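Local coordinates for putative metalloprotease II (Bacteroides fragilis, PDB 4ON1), which probably acts as an extracellular zinc-dependent endopeptidase of the fragilysin type, encoded by the pathogenicity island of this bacterium, at residues S326-Y330 against Y356-P362. Sequence-based numbering, arbitrary orientation.
Sequences SSHPY and YSPQVTP
This is a loop-to-loop aromatic and proline contact in the zinc-metallopeptidase domain, joining the two loops that flank helix 331-340. That helix carries the HExxH part of a metzincin-type HExxHxxGxxH motif, whose His334, His338 and His344 bind the zinc. Segment 326-330 leads from strand 319-323 into the helix, with Tyr330 at its N-cap; segment 356-362 lies between the same helix and helix 367-378. Neither is regular, and together they bury 262 Å². CA atoms are 9.4 Å apart at His328 and Pro358, but 6.1 Å at Tyr330 and Pro362. Within 356-362 a type I turn from Ser357 to Val360 bends the chain, and Ser357 OG accepts from Gln359 N at 3.0 Å, forming an ST turn. Where the backbones are far apart, the Tyr356 side chain makes the contact: with chi1 t, its OH lies 3.2 Å from Ser327 O and 3.4 Å from His328 CE1; the hydroxyl is hydrogen-bonded to Asn167. The His328 and Tyr356 rings meet obliquely, with centroids 5.2 Å apart and planes at 34°, and Phe298 adjoins both. At the narrow end Tyr330, chi1 m, points its CA-to-CB bond toward the other loop, near the zinc ligand His334 without touching it; Ala226 of helix 217-230 touches both Tyr330 and Pro362. At the edge of the Tyr330 ring, Tyr330 CE2 is 3.4 Å from Val360 O, while Tyr330 CD2 lies 4.1 Å from Val360 CG1. Over one face sits a CH-pi contact: Pro362 CD is 3.9 Å from the Tyr330 ring centroid, 22° off its normal, and 3.6 Å from Tyr330 CZ.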
loop_
_atom_site.group_PDB
_atom_site.type_symbol
_atom_site.label_atom_id
_atom_site.label_comp_id
_atom_site.label_asym_id
_atom_site.label_seq_id
_atom_site.Cartn_x
_atom_site.Cartn_y
_atom_site.Cartn_z
ATOM N N SER A 326 -8.873 1.900 -1.703
ATOM C CA SER A 326 -8.479 3.231 -1.235
ATOM C C SER A 326 -9.148 3.626 0.079
ATOM O O SER A 326 -8.617 4.438 0.831
ATOM C CB SER A 326 -8.822 4.282 -2.300
ATOM O OG SER A 326 -8.239 3.960 -3.552
ATOM N N SER A 327 -10.328 3.066 0.329
ATOM C CA SER A 327 -11.060 3.290 1.571
ATOM C C SER A 327 -10.358 2.654 2.755
ATOM O O SER A 327 -10.647 2.988 3.900
ATOM C CB SER A 327 -12.483 2.747 1.466
ATOM O OG SER A 327 -13.161 3.343 0.378
ATOM N N HIS A 328 -9.470 1.704 2.475
ATOM C CA HIS A 328 -8.718 1.021 3.527
ATOM C C HIS A 328 -7.227 1.028 3.225
ATOM O O HIS A 328 -6.623 -0.030 3.005
ATOM C CB HIS A 328 -9.223 -0.413 3.682
ATOM C CG HIS A 328 -10.682 -0.496 3.992
ATOM N ND1 HIS A 328 -11.182 -0.333 5.267
ATOM C CD2 HIS A 328 -11.755 -0.710 3.193
ATOM C CE1 HIS A 328 -12.495 -0.450 5.241
ATOM N NE2 HIS A 328 -12.869 -0.681 3.994
ATOM N N PRO A 329 -6.625 2.225 3.222
ATOM C CA PRO A 329 -5.288 2.422 2.648
ATOM C C PRO A 329 -4.132 1.758 3.400
ATOM O O PRO A 329 -3.059 1.643 2.815
ATOM C CB PRO A 329 -5.128 3.946 2.670
ATOM C CG PRO A 329 -5.973 4.391 3.844
ATOM C CD PRO A 329 -7.171 3.464 3.815
ATOM N N TYR A 330 -4.316 1.343 4.649
ATOM C CA TYR A 330 -3.181 0.837 5.419
ATOM C C TYR A 330 -3.365 -0.624 5.820
ATOM O O TYR A 330 -2.652 -1.133 6.691
ATOM C CB TYR A 330 -2.966 1.701 6.667
ATOM C CG TYR A 330 -2.859 3.174 6.355
ATOM C CD1 TYR A 330 -2.163 3.615 5.236
ATOM C CD2 TYR A 330 -3.483 4.119 7.157
ATOM C CE1 TYR A 330 -2.071 4.961 4.934
ATOM C CE2 TYR A 330 -3.401 5.469 6.867
ATOM C CZ TYR A 330 -2.689 5.881 5.757
ATOM O OH TYR A 330 -2.597 7.216 5.461
ATOM N N TYR A 356 -11.409 0.194 13.897
ATOM C CA TYR A 356 -11.352 0.912 12.628
ATOM C C TYR A 356 -11.623 2.406 12.835
ATOM O O TYR A 356 -12.711 2.794 13.257
ATOM C CB TYR A 356 -12.358 0.314 11.642
ATOM C CG TYR A 356 -12.400 0.971 10.277
ATOM C CD1 TYR A 356 -11.234 1.404 9.650
ATOM C CD2 TYR A 356 -13.607 1.129 9.599
ATOM C CE1 TYR A 356 -11.272 1.993 8.390
ATOM C CE2 TYR A 356 -13.656 1.714 8.342
ATOM C CZ TYR A 356 -12.484 2.145 7.744
ATOM O OH TYR A 356 -12.521 2.730 6.495
ATOM N N SER A 357 -10.623 3.239 12.563
ATOM C CA SER A 357 -10.740 4.678 12.781
ATOM C C SER A 357 -10.008 5.422 11.669
ATOM O O SER A 357 -9.047 4.904 11.108
ATOM C CB SER A 357 -10.187 5.064 14.159
ATOM O OG SER A 357 -9.653 6.377 14.153
ATOM N N PRO A 358 -10.480 6.634 11.331
ATOM C CA PRO A 358 -9.861 7.461 10.285
ATOM C C PRO A 358 -8.624 8.218 10.751
ATOM O O PRO A 358 -7.980 8.907 9.953
ATOM C CB PRO A 358 -10.972 8.462 9.922
ATOM C CG PRO A 358 -12.220 7.964 10.614
ATOM C CD PRO A 358 -11.731 7.233 11.821
ATOM N N GLN A 359 -8.284 8.067 12.025
ATOM C CA GLN A 359 -7.139 8.758 12.597
ATOM C C GLN A 359 -5.864 7.927 12.441
ATOM O O GLN A 359 -4.759 8.412 12.691
ATOM C CB GLN A 359 -7.395 9.061 14.071
ATOM C CG GLN A 359 -8.674 9.849 14.326
ATOM C CD GLN A 359 -8.658 11.224 13.686
ATOM O OE1 GLN A 359 -7.600 11.834 13.519
ATOM N NE2 GLN A 359 -9.838 11.718 13.320
ATOM N N VAL A 360 -6.028 6.673 12.038
ATOM C CA VAL A 360 -4.905 5.752 11.929
ATOM C C VAL A 360 -3.867 6.262 10.930
ATOM O O VAL A 360 -4.217 6.746 9.855
ATOM C CB VAL A 360 -5.397 4.351 11.505
ATOM C CG1 VAL A 360 -4.233 3.446 11.105
ATOM C CG2 VAL A 360 -6.194 3.721 12.631
ATOM N N THR A 361 -2.595 6.171 11.312
ATOM C CA THR A 361 -1.479 6.523 10.436
ATOM C C THR A 361 -0.691 5.254 10.155
ATOM O O THR A 361 -0.761 4.303 10.938
ATOM C CB THR A 361 -0.549 7.581 11.070
ATOM O OG1 THR A 361 0.165 6.992 12.165
ATOM C CG2 THR A 361 -1.347 8.785 11.559
ATOM N N PRO A 362 0.063 5.220 9.043
ATOM C CA PRO A 362 0.799 3.988 8.731
ATOM C C PRO A 362 2.114 3.879 9.494
ATOM O O PRO A 362 3.153 3.577 8.902
ATOM C CB PRO A 362 1.046 4.106 7.225
ATOM C CG PRO A 362 1.146 5.582 6.994
ATOM C CD PRO A 362 0.165 6.215 7.959
#